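Local coordinates for protein CT398 (Chlamydia trachomatis, PDB 4ILO) that is of unknown function but carries a long coiled-coil hairpin and a zinc ribbon and may bind DNA or RNA, at residues N187-R192 with C229-Y234. Numbering follows the deposited sequence.
With ZN (zinc ion), chain C; EDO (1,2-ethanediol), chain D.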
ATOM      1  N   ASN A 187      23.120 -16.532  -4.692  1.00 28.38           N
ATOM      2  CA  ASN A 187      22.492 -15.343  -5.247  1.00 35.49           C
ATOM      3  C   ASN A 187      21.716 -15.673  -6.509  1.00 24.73           C
ATOM      4  O   ASN A 187      20.666 -15.086  -6.761  1.00 25.54           O
ATOM      5  CB  ASN A 187      23.563 -14.275  -5.480  1.00 37.28           C
ATOM      6  CG  ASN A 187      23.949 -13.572  -4.187  1.00 47.25           C
ATOM      7  OD1 ASN A 187      23.115 -13.428  -3.279  1.00 58.33           O
ATOM      8  ND2 ASN A 187      25.201 -13.138  -4.088  1.00 46.55           N
ATOM      9  N   ASN A 188      22.179 -16.655  -7.275  1.00 30.86           N
ATOM     10  CA  ASN A 188      21.502 -17.028  -8.514  1.00 34.56           C
ATOM     11  C   ASN A 188      20.224 -17.847  -8.242  1.00 38.41           C
ATOM     12  O   ASN A 188      19.167 -17.560  -8.815  1.00 37.06           O
ATOM     13  CB  ASN A 188      22.550 -17.704  -9.426  1.00 40.85           C
ATOM     14  CG  ASN A 188      21.949 -18.535 -10.559  1.00 60.30           C
ATOM     15  OD1 ASN A 188      20.780 -18.370 -10.936  1.00 67.14           O
ATOM     16  ND2 ASN A 188      22.777 -19.438 -11.132  1.00 55.95           N
ATOM     17  N   LYS A 189      20.270 -18.826  -7.328  1.00 30.28           N
ATOM     18  CA  LYS A 189      19.187 -19.794  -7.162  1.00 27.03           C
ATOM     19  C   LYS A 189      18.281 -19.500  -5.982  1.00 22.37           C
ATOM     20  O   LYS A 189      17.121 -19.923  -5.987  1.00 22.51           O
ATOM     21  CB  LYS A 189      19.759 -21.199  -6.934  1.00 30.50           C
ATOM     22  CG  LYS A 189      20.877 -21.626  -7.868  1.00 32.50           C
ATOM     23  CD  LYS A 189      20.325 -21.954  -9.227  1.00 33.18           C
ATOM     24  CE  LYS A 189      21.290 -22.836  -9.967  1.00 28.39           C
ATOM     25  NZ  LYS A 189      20.723 -23.129 -11.284  1.00 39.34           N
ATOM     26  N   LYS A 190      18.791 -18.856  -4.933  1.00 25.32           N
ATOM     27  CA  LYS A 190      17.977 -18.502  -3.764  1.00 25.84           C
ATOM     28  C   LYS A 190      17.471 -19.733  -3.014  1.00 24.76           C
ATOM     29  O   LYS A 190      16.401 -19.710  -2.401  1.00 27.45           O
ATOM     30  CB  LYS A 190      16.815 -17.556  -4.146  1.00 29.99           C
ATOM     31  CG  LYS A 190      17.092 -16.051  -3.894  1.00 38.84           C
ATOM     32  CD  LYS A 190      17.874 -15.386  -5.024  1.00 51.96           C
ATOM     33  CE  LYS A 190      18.202 -13.916  -4.721  1.00 60.77           C
ATOM     34  NZ  LYS A 190      19.195 -13.738  -3.608  1.00 62.57           N
ATOM     35  N   ASP A 191      18.235 -20.817  -3.027  1.00 23.31           N
ATOM     36  CA  ASP A 191      17.910 -22.010  -2.252  1.00 22.83           C
ATOM     37  C   ASP A 191      19.204 -22.822  -2.127  1.00 21.99           C
ATOM     38  O   ASP A 191      20.289 -22.331  -2.460  1.00 22.92           O
ATOM     39  CB  ASP A 191      16.708 -22.768  -2.841  1.00 22.37           C
ATOM     40  CG  ASP A 191      17.007 -23.402  -4.201  1.00 42.33           C
ATOM     41  OD1 ASP A 191      18.182 -23.408  -4.626  1.00 37.91           O
ATOM     42  OD2 ASP A 191      16.069 -23.906  -4.857  1.00 33.75           O
ATOM     43  N   ARG A 192      19.109 -24.054  -1.636  1.00 22.17           N
ATOM     44  CA  ARG A 192      20.338 -24.782  -1.303  1.00 23.89           C
ATOM     45  C   ARG A 192      21.125 -25.044  -2.570  1.00 21.55           C
ATOM     46  O   ARG A 192      20.604 -25.626  -3.529  1.00 21.39           O
ATOM     47  CB  ARG A 192      20.048 -26.077  -0.552  1.00 23.69           C
ATOM     48  CG  ARG A 192      19.710 -25.788   0.907  1.00 26.20           C
ATOM     49  CD  ARG A 192      19.355 -27.037   1.763  1.00 24.57           C
ATOM     50  NE  ARG A 192      18.907 -26.624   3.099  1.00 25.53           N
ATOM     51  CZ  ARG A 192      17.669 -26.193   3.395  1.00 28.36           C
ATOM     52  NH1 ARG A 192      16.700 -26.137   2.480  1.00 25.24           N
ATOM     53  NH2 ARG A 192      17.374 -25.837   4.637  1.00 28.81           N
ATOM     54  N   CYS A 229      22.526 -28.158 -13.403  1.00 22.16           N
ATOM     55  CA  CYS A 229      22.167 -26.938 -12.698  1.00 27.83           C
ATOM     56  C   CYS A 229      23.363 -26.179 -12.154  1.00 21.08           C
ATOM     57  O   CYS A 229      23.193 -25.052 -11.699  1.00 20.99           O
ATOM     58  CB  CYS A 229      21.170 -27.223 -11.562  1.00 28.49           C
ATOM     59  SG  CYS A 229      21.846 -28.069 -10.061  1.00 21.13           S
ATOM     60  N   SER A 230      24.557 -26.766 -12.158  1.00 23.12           N
ATOM     61  CA  SER A 230      25.813 -26.121 -11.731  1.00 26.85           C
ATOM     62  C   SER A 230      25.969 -26.033 -10.209  1.00 28.20           C
ATOM     63  O   SER A 230      27.015 -25.487  -9.745  1.00 24.48           O
ATOM     64  CB  SER A 230      26.008 -24.700 -12.302  1.00 34.12           C
ATOM     65  OG  SER A 230      26.111 -24.703 -13.724  1.00 36.54           O
ATOM     66  N   ARG A 231      25.015 -26.521  -9.418  1.00 20.36           N
ATOM     67  CA  ARG A 231      25.201 -26.578  -7.981  1.00 20.32           C
ATOM     68  C   ARG A 231      26.385 -27.479  -7.619  1.00 20.43           C
ATOM     69  O   ARG A 231      26.764 -28.375  -8.377  1.00 20.54           O
ATOM     70  CB  ARG A 231      23.957 -27.149  -7.320  1.00 20.49           C
ATOM     71  CG  ARG A 231      22.718 -26.225  -7.434  1.00 20.51           C
ATOM     72  CD  ARG A 231      21.573 -26.808  -6.642  1.00 22.15           C
ATOM     73  NE  ARG A 231      20.501 -25.833  -6.412  1.00 20.89           N
ATOM     74  CZ  ARG A 231      19.574 -25.522  -7.308  1.00 24.08           C
ATOM     75  NH1 ARG A 231      19.590 -26.072  -8.512  1.00 21.10           N
ATOM     76  NH2 ARG A 231      18.634 -24.630  -7.001  1.00 21.22           N
ATOM     77  N   ILE A 232      26.940 -27.250  -6.426  1.00 24.99           N
ATOM     78  CA  ILE A 232      28.020 -28.091  -5.881  1.00 30.63           C
ATOM     79  C   ILE A 232      27.420 -29.381  -5.327  1.00 27.82           C
ATOM     80  O   ILE A 232      26.514 -29.337  -4.487  1.00 22.18           O
ATOM     81  CB  ILE A 232      28.769 -27.340  -4.766  1.00 21.21           C
ATOM     82  CG1 ILE A 232      29.506 -26.135  -5.344  1.00 21.71           C
ATOM     83  CG2 ILE A 232      29.726 -28.296  -4.018  1.00 21.76           C
ATOM     84  CD1 ILE A 232      29.771 -25.034  -4.346  1.00 21.38           C
ATOM     85  N   LEU A 233      27.940 -30.530  -5.768  1.00 21.55           N
ATOM     86  CA  LEU A 233      27.453 -31.826  -5.307  1.00 22.20           C
ATOM     87  C   LEU A 233      28.442 -32.439  -4.313  1.00 36.42           C
ATOM     88  O   LEU A 233      29.667 -32.281  -4.429  1.00 22.87           O
ATOM     89  CB  LEU A 233      27.292 -32.807  -6.479  1.00 22.40           C
ATOM     90  CG  LEU A 233      26.194 -32.658  -7.538  1.00 22.17           C
ATOM     91  CD1 LEU A 233      26.475 -33.561  -8.716  1.00 22.53           C
ATOM     92  CD2 LEU A 233      24.783 -32.993  -6.951  1.00 22.57           C
ATOM     93  N   TYR A 234      27.902 -33.193  -3.358  1.00 29.82           N
ATOM     94  CA  TYR A 234      28.737 -33.865  -2.377  1.00 30.99           C
ATOM     95  C   TYR A 234      28.069 -35.178  -1.992  1.00 31.67           C
ATOM     96  O   TYR A 234      26.898 -35.417  -2.289  1.00 36.05           O
ATOM     97  CB  TYR A 234      28.996 -32.987  -1.150  1.00 24.78           C
ATOM     98  CG  TYR A 234      27.795 -32.873  -0.217  1.00 26.67           C
ATOM     99  CD1 TYR A 234      26.850 -31.858  -0.389  1.00 24.46           C
ATOM    100  CD2 TYR A 234      27.610 -33.766   0.845  1.00 26.51           C
ATOM    101  CE1 TYR A 234      25.736 -31.718   0.466  1.00 26.69           C
ATOM    102  CE2 TYR A 234      26.494 -33.635   1.723  1.00 27.04           C
ATOM    103  CZ  TYR A 234      25.564 -32.613   1.516  1.00 27.30           C
ATOM    104  OH  TYR A 234      24.472 -32.474   2.341  1.00 27.26           O
TER
HETATM  105 ZN    ZN C 301      21.490 -30.287 -10.531  1.00 12.55          ZN
HETATM  106  C1  EDO D 302      32.865 -33.396  -4.218  1.00 31.80           C
HETATM  107  O1  EDO D 302      32.916 -34.227  -3.053  1.00 29.47           O
HETATM  108  C2  EDO D 302      32.676 -31.967  -3.740  1.00 27.40           C
HETATM  109  O2  EDO D 302      32.171 -31.223  -4.849  1.00 23.16           O
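Arg231 reaches Asp191 and Arg192 on an extended chain, chi2 of -175° setting CD and chi3 carrying NE on in the same line, while Asp191 holds its carboxylate carbon CG between its own backbone N and carbonyl carbon (chi1 68°); OD1 is the oxygen that meets the guanidinium. Their side chains meet at about a right angle, the carboxylate and guanidinium planes turned 45° apart. Arg231 NH2 gives a salt bridge to Asp191 OD1 at 2.7 Å, nearly straight and on the syn lone pair, with the oxygen lying almost in the guanidinium plane. Beside it, Arg231 NE donates to the backbone Arg192 O at 2.9 Å, a more bent bond whose acceptor is tilted a little from that plane. The remaining nitrogen, Arg231 NH1, faces its own segment and donates to Cys229 SG at 3.4 Å, the sulfur lying close to the guanidinium plane. Three acceptors spread around the rim thus fix the rotation of the planar group, an example of one arginine joining a carboxylate, a backbone carbonyl and a metal-bound sulfur.

That sulfur, Cys229 SG, binds the zinc ion at 2.3 Å, and Cys202, Cys205 and Cys226 complete the four-cysteine site of the C4-type zinc ribbon. The backbone N–H of Arg231 also donates a hydrogen bond to Cys229 SG, at 3.6 Å, so two N–H groups approach this thiolate and would be expected to temper its negative charge. Arg231 therefore links the zinc site to the turn leaving helix 176-189, where Lys190 breaks the helix with positive phi.

Lys189, bent at chi2, lays CG and CD over one guanidinium face, CD offset toward the rim. Lys189 NZ continues past to donate a hydrogen bond to Cys229 O at 3.2 Å, on a lone pair in the carbonyl plane. Although Lys189 NZ and Arg231 NH1 are like charges only 4.2 Å apart, each has its own acceptor on Cys229, the carbonyl oxygen for NZ and the sulfur for NH1.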